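Local coordinates for protein lectin (Pleurotus ostreatus, PDB 6KC2) that binds sugars, probably through calcium-dependent recognition of their hydroxyls, here holding a rhamnose at a bound calcium ion, at residues D97-F102 and Q137-N142. Numbering follows the deposited sequence.
Sequences DDAHTF and QNLVAN. With CA (calcium ion), chain F; RAM (alpha-L-rhamnopyranose), chain G.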
loop_
_atom_site.group_PDB
_atom_site.type_symbol
_atom_site.label_atom_id
_atom_site.label_comp_id
_atom_site.label_asym_id
_atom_site.label_seq_id
_atom_site.Cartn_x
_atom_site.Cartn_y
_atom_site.Cartn_z
ATOM N N ASP A 97 9.883 -3.973 -17.278
ATOM C CA ASP A 97 10.902 -4.744 -17.967
ATOM C C ASP A 97 11.940 -3.712 -18.387
ATOM O O ASP A 97 11.714 -3.010 -19.379
ATOM C CB ASP A 97 10.297 -5.484 -19.159
ATOM C CG ASP A 97 11.336 -6.224 -19.981
ATOM O OD1 ASP A 97 12.554 -6.044 -19.750
ATOM O OD2 ASP A 97 10.917 -7.000 -20.856
ATOM N N ASP A 98 13.068 -3.611 -17.662
ATOM C CA ASP A 98 13.473 -4.521 -16.569
ATOM C C ASP A 98 13.343 -3.948 -15.143
ATOM O O ASP A 98 13.202 -4.705 -14.189
ATOM C CB ASP A 98 14.942 -4.944 -16.741
ATOM C CG ASP A 98 15.193 -5.735 -18.008
ATOM O OD1 ASP A 98 15.073 -6.979 -17.946
ATOM O OD2 ASP A 98 15.531 -5.117 -19.057
ATOM N N ALA A 99 13.435 -2.625 -14.988
ATOM C CA ALA A 99 13.505 -2.022 -13.660
ATOM C C ALA A 99 12.911 -0.622 -13.706
ATOM O O ALA A 99 12.834 0.005 -14.767
ATOM C CB ALA A 99 14.960 -1.969 -13.135
ATOM N N HIS A 100 12.512 -0.118 -12.536
ATOM C CA HIS A 100 11.857 1.184 -12.492
ATOM C C HIS A 100 12.185 1.914 -11.197
ATOM O O HIS A 100 12.463 1.296 -10.163
ATOM C CB HIS A 100 10.337 1.047 -12.620
ATOM C CG HIS A 100 9.720 0.272 -11.503
ATOM N ND1 HIS A 100 9.453 -1.077 -11.594
ATOM C CD2 HIS A 100 9.351 0.647 -10.253
ATOM C CE1 HIS A 100 8.933 -1.501 -10.452
ATOM N NE2 HIS A 100 8.856 -0.474 -9.622
ATOM N N THR A 101 12.125 3.244 -11.271
ATOM C CA THR A 101 12.088 4.115 -10.104
ATOM C C THR A 101 10.876 5.020 -10.251
ATOM O O THR A 101 10.703 5.661 -11.293
ATOM C CB THR A 101 13.366 4.954 -9.974
ATOM O OG1 THR A 101 14.508 4.107 -10.120
ATOM C CG2 THR A 101 13.422 5.666 -8.624
ATOM N N PHE A 102 10.051 5.073 -9.213
ATOM C CA PHE A 102 8.755 5.743 -9.238
ATOM C C PHE A 102 8.801 7.009 -8.386
ATOM O O PHE A 102 9.226 6.963 -7.225
ATOM C CB PHE A 102 7.662 4.797 -8.722
ATOM C CG PHE A 102 6.280 5.123 -9.222
ATOM C CD1 PHE A 102 5.584 6.231 -8.728
ATOM C CD2 PHE A 102 5.666 4.321 -10.183
ATOM C CE1 PHE A 102 4.298 6.528 -9.189
ATOM C CE2 PHE A 102 4.370 4.614 -10.653
ATOM C CZ PHE A 102 3.690 5.712 -10.154
ATOM N N GLN A 137 14.236 1.238 -16.991
ATOM C CA GLN A 137 15.533 0.793 -17.493
ATOM C C GLN A 137 15.384 -0.536 -18.207
ATOM O O GLN A 137 14.811 -1.481 -17.652
ATOM C CB GLN A 137 16.575 0.605 -16.381
ATOM C CG GLN A 137 16.793 1.756 -15.422
ATOM C CD GLN A 137 17.658 1.304 -14.226
ATOM O OE1 GLN A 137 18.742 0.740 -14.419
ATOM N NE2 GLN A 137 17.153 1.507 -12.997
ATOM N N ASN A 138 15.920 -0.611 -19.421
ATOM C CA ASN A 138 16.129 -1.880 -20.103
ATOM C C ASN A 138 17.550 -2.359 -19.802
ATOM O O ASN A 138 18.519 -1.636 -20.067
ATOM C CB ASN A 138 15.916 -1.722 -21.605
ATOM C CG ASN A 138 15.902 -3.049 -22.320
ATOM O OD1 ASN A 138 15.604 -4.079 -21.714
ATOM N ND2 ASN A 138 16.225 -3.039 -23.616
ATOM N N LEU A 139 17.683 -3.569 -19.251
ATOM C CA LEU A 139 18.981 -4.020 -18.764
ATOM C C LEU A 139 19.588 -5.144 -19.591
ATOM O O LEU A 139 20.723 -5.539 -19.320
ATOM C CB LEU A 139 18.880 -4.455 -17.287
ATOM C CG LEU A 139 18.540 -3.337 -16.284
ATOM C CD1 LEU A 139 18.297 -3.892 -14.878
ATOM C CD2 LEU A 139 19.634 -2.271 -16.244
ATOM N N VAL A 140 18.879 -5.674 -20.583
ATOM C CA VAL A 140 19.391 -6.742 -21.436
ATOM C C VAL A 140 19.322 -6.267 -22.881
ATOM O O VAL A 140 18.273 -5.787 -23.330
ATOM C CB VAL A 140 18.597 -8.045 -21.238
ATOM C CG1 VAL A 140 19.103 -9.128 -22.163
ATOM C CG2 VAL A 140 18.695 -8.490 -19.799
ATOM N N ALA A 141 20.435 -6.387 -23.606
ATOM C CA ALA A 141 20.470 -5.920 -24.987
ATOM C C ALA A 141 19.556 -6.768 -25.870
ATOM O O ALA A 141 19.337 -7.954 -25.611
ATOM C CB ALA A 141 21.901 -5.948 -25.527
ATOM N N ASN A 142 18.996 -6.137 -26.910
ATOM C CA ASN A 142 18.124 -6.807 -27.879
ATOM C C ASN A 142 16.859 -7.380 -27.246
ATOM O O ASN A 142 16.287 -8.339 -27.780
ATOM C CB ASN A 142 18.850 -7.944 -28.618
ATOM C CG ASN A 142 20.119 -7.485 -29.284
ATOM O OD1 ASN A 142 20.138 -6.467 -29.984
ATOM N ND2 ASN A 142 21.202 -8.227 -29.061
HETATM CA CA CA F . 14.423 -6.041 -21.216
HETATM C C1 RAM G . 14.795 -11.651 -20.366
HETATM C C2 RAM G . 15.325 -10.360 -19.739
HETATM C C3 RAM G . 14.993 -9.196 -20.664
HETATM C C4 RAM G . 13.485 -9.137 -20.848
HETATM C C5 RAM G . 12.946 -10.490 -21.321
HETATM C C6 RAM G . 11.425 -10.499 -21.367
HETATM O O1 RAM G . 15.424 -11.889 -21.640
HETATM O O2 RAM G . 14.694 -10.133 -18.490
HETATM O O3 RAM G . 15.467 -7.999 -20.103
HETATM O O4 RAM G . 13.173 -8.111 -21.762
HETATM O O5 RAM G . 13.370 -11.532 -20.454
#
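The carboxylate of Asp-98 meets the opposite segment above its plane: the backbone N of Leu-139 lies 2.7 Å from OD2, its N-H aimed almost straight (178°) but 45° out of the carboxylate plane. At the carboxylate's oxygens, OD2 binds calcium at 2.6 Å, and OD1 accepts a hydrogen bond of 3.2 Å from O2 of the rhamnose. Placing CG beside the backbone N (chi1 -63°) carries the carboxylate toward Leu-139, in the loop that follows strand 129-138. The amide of Asn-138 gives OD1 to the metal at 2.3 Å, while its ND2 bonds to the carbonyl of Ile-69. Asp-97 OD1 binds the calcium at 2.4 Å, and its OD2 is hydrogen-bonded to Trp-204 NE1. The site lies where antiparallel neighbours 99-104 and 129-138 meet. A classic beta bulge lies at this corner: Asp-98 N, the nitrogen of the cis peptide bond joining it to Asp-97, and Ala-99 N both donate to Gln-137 O, at 2.8 and 3.2 Å, and Gln-137 N returns a bond to Ala-99 O. Ser-143 OG and Pro-144 O complete the protein ligands. Calcium probably offsets repulsion between the clustered carboxylate oxygens. Because rhamnose O3 and O4 also coordinate the ion, and Asp-98 grips metal and sugar through different oxygens, metal binding and sugar recognition are probably coupled.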